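Local structure of aromatic-amino-acid transaminase TyrB (Burkholderia cenocepacia K56-2Valvano, 4WD2) at residues L215-M220 and L247-F252. The protein probably catalyses the pyridoxal-phosphate-dependent transfer of amino groups between aromatic amino acids and 2-oxo acids. Residues are numbered along the deposited sequence; the frame is centred on the assembly and turned at random.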
loop_
_atom_site.group_PDB
_atom_site.type_symbol
_atom_site.label_atom_id
_atom_site.label_comp_id
_atom_site.label_asym_id
_atom_site.label_seq_id
_atom_site.Cartn_x
_atom_site.Cartn_y
_atom_site.Cartn_z
ATOM N N LEU A 215 -7.298 24.058 7.062
ATOM C CA LEU A 215 -6.614 23.098 6.205
ATOM C C LEU A 215 -7.589 22.184 5.483
ATOM O O LEU A 215 -7.942 21.122 5.999
ATOM C CB LEU A 215 -5.645 22.247 7.024
ATOM C CG LEU A 215 -4.236 22.794 7.168
ATOM C CD1 LEU A 215 -3.468 21.951 8.175
ATOM C CD2 LEU A 215 -3.553 22.785 5.807
ATOM N N PRO A 216 -8.006 22.578 4.274
ATOM C CA PRO A 216 -8.922 21.754 3.485
ATOM C C PRO A 216 -8.246 20.509 2.926
ATOM O O PRO A 216 -7.170 20.574 2.311
ATOM C CB PRO A 216 -9.361 22.696 2.357
ATOM C CG PRO A 216 -8.231 23.649 2.204
ATOM C CD PRO A 216 -7.684 23.849 3.599
ATOM N N PHE A 217 -8.884 19.372 3.172
ATOM C CA PHE A 217 -8.479 18.096 2.609
ATOM C C PHE A 217 -9.597 17.660 1.666
ATOM O O PHE A 217 -10.635 17.158 2.103
ATOM C CB PHE A 217 -8.234 17.059 3.715
ATOM C CG PHE A 217 -7.287 15.947 3.327
ATOM C CD1 PHE A 217 -6.517 15.323 4.288
ATOM C CD2 PHE A 217 -7.170 15.529 2.012
ATOM C CE1 PHE A 217 -5.653 14.310 3.950
ATOM C CE2 PHE A 217 -6.304 14.515 1.667
ATOM C CZ PHE A 217 -5.543 13.904 2.639
ATOM N N VAL A 218 -9.401 17.890 0.374
ATOM C CA VAL A 218 -10.425 17.562 -0.607
ATOM C C VAL A 218 -10.276 16.123 -1.071
ATOM O O VAL A 218 -9.182 15.692 -1.443
ATOM C CB VAL A 218 -10.375 18.496 -1.819
ATOM C CG1 VAL A 218 -11.501 18.154 -2.787
ATOM C CG2 VAL A 218 -10.481 19.949 -1.371
ATOM N N ASP A 219 -11.384 15.391 -1.007
ATOM C CA ASP A 219 -11.466 13.991 -1.414
ATOM C C ASP A 219 -12.225 13.945 -2.743
ATOM O O ASP A 219 -13.439 14.160 -2.774
ATOM C CB ASP A 219 -12.173 13.158 -0.324
ATOM C CG ASP A 219 -12.099 11.653 -0.565
ATOM O OD1 ASP A 219 -11.787 11.222 -1.694
ATOM O OD2 ASP A 219 -12.372 10.893 0.388
ATOM N N MET A 220 -11.499 13.705 -3.836
ATOM C CA MET A 220 -12.106 13.646 -5.158
ATOM C C MET A 220 -12.007 12.232 -5.707
ATOM O O MET A 220 -11.068 11.901 -6.424
ATOM C CB MET A 220 -11.436 14.643 -6.115
ATOM C CG MET A 220 -12.147 14.764 -7.463
ATOM S SD MET A 220 -11.507 16.105 -8.466
ATOM C CE MET A 220 -9.765 15.687 -8.471
ATOM N N LEU A 247 -4.852 19.916 0.590
ATOM C CA LEU A 247 -4.465 18.560 0.232
ATOM C C LEU A 247 -5.578 18.003 -0.629
ATOM O O LEU A 247 -6.756 18.267 -0.371
ATOM C CB LEU A 247 -4.218 17.669 1.464
ATOM C CG LEU A 247 -3.102 18.073 2.438
ATOM C CD1 LEU A 247 -3.582 19.111 3.439
ATOM C CD2 LEU A 247 -2.535 16.870 3.162
ATOM N N VAL A 248 -5.200 17.264 -1.668
ATOM C CA VAL A 248 -6.169 16.648 -2.560
ATOM C C VAL A 248 -5.909 15.161 -2.751
ATOM O O VAL A 248 -4.873 14.768 -3.284
ATOM C CB VAL A 248 -6.171 17.296 -3.954
ATOM C CG1 VAL A 248 -7.263 16.648 -4.817
ATOM C CG2 VAL A 248 -6.367 18.800 -3.849
ATOM N N ALA A 249 -6.858 14.338 -2.318
ATOM C CA ALA A 249 -6.792 12.908 -2.581
ATOM C C ALA A 249 -7.699 12.536 -3.753
ATOM O O ALA A 249 -8.905 12.733 -3.685
ATOM C CB ALA A 249 -7.174 12.120 -1.332
ATOM N N ASN A 250 -7.121 12.014 -4.833
ATOM C CA ASN A 250 -7.924 11.587 -5.974
ATOM C C ASN A 250 -7.758 10.089 -6.241
ATOM O O ASN A 250 -6.665 9.534 -6.110
ATOM C CB ASN A 250 -7.587 12.409 -7.235
ATOM C CG ASN A 250 -6.305 11.955 -7.924
ATOM O OD1 ASN A 250 -5.199 12.208 -7.436
ATOM N ND2 ASN A 250 -6.451 11.300 -9.076
ATOM N N SER A 251 -8.868 9.441 -6.584
ATOM C CA SER A 251 -8.904 8.001 -6.824
ATOM C C SER A 251 -9.127 7.686 -8.295
ATOM O O SER A 251 -9.887 8.384 -8.978
ATOM C CB SER A 251 -10.009 7.350 -5.984
ATOM O OG SER A 251 -10.248 6.008 -6.382
ATOM N N PHE A 252 -8.464 6.636 -8.775
ATOM C CA PHE A 252 -8.704 6.120 -10.116
ATOM C C PHE A 252 -9.473 4.805 -10.077
ATOM O O PHE A 252 -9.626 4.144 -11.099
ATOM C CB PHE A 252 -7.388 5.918 -10.863
ATOM C CG PHE A 252 -6.687 7.192 -11.205
ATOM C CD1 PHE A 252 -7.371 8.239 -11.802
ATOM C CD2 PHE A 252 -5.345 7.351 -10.920
ATOM C CE1 PHE A 252 -6.722 9.419 -12.125
ATOM C CE2 PHE A 252 -4.689 8.523 -11.237
ATOM C CZ PHE A 252 -5.379 9.561 -11.846
HETATM O O HOH W 1 -10.227 9.761 -3.566
HETATM O O HOH W 2 -11.191 10.819 -8.873
#
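Val218 and Val248 pair at the middle of two parallel strands, 215-220 and 246-251, in the large mixed sheet of a class I/II (fold type I) aminotransferase. The axes of the two segments approach to 4.7 Å and make an angle of 13°. The backbone bonds alternate between the strands. Leu247 N donates to Pro216 O, and Val218 N returns to Leu247 O at 2.8 Å. Ala249 N then donates to Val218 O, and Met220 N to Ala249 O. The last bond, Ser251 N to Met220 O, is long and weak at 3.3 Å. Beside it, water 2 joins the strands, donating to both Met220 O and Ser251 O.

Phe217, Leu247, Asp219 and Ala249 share the face covered by helix 110-125. Phe217 CG lies anti to its backbone N (chi1 -155°), and the ring leans over the neighbouring strand. Leu247 CB sits over one ring face, 3.8 Å from the centroid, in a CH-pi contact. Ala249 CB meets Phe217 CE2 obliquely at 3.9 Å. The other face carries Val218, Val248, Met220 and Asn250. Helix 234-241 covers the two valines, and the bend at chi3 (54°) turns Met220 CE across to 4.1 Å from Asn250 CB.

The C-terminal ends of both strands reach the cofactor site. Ser251 OG hydrogen-bonds OP2 of the lysine-pyridoxal phosphate adduct at position 254. Asp219 OD2 is hydrogen-bonded to His141 NE2. It lies close to the pyridine N1 of that adduct. The other carboxyl oxygen, Asp219 OD1, takes a hydrogen bond from water 1 at 2.8 Å, and the same water reaches Ala249 O weakly.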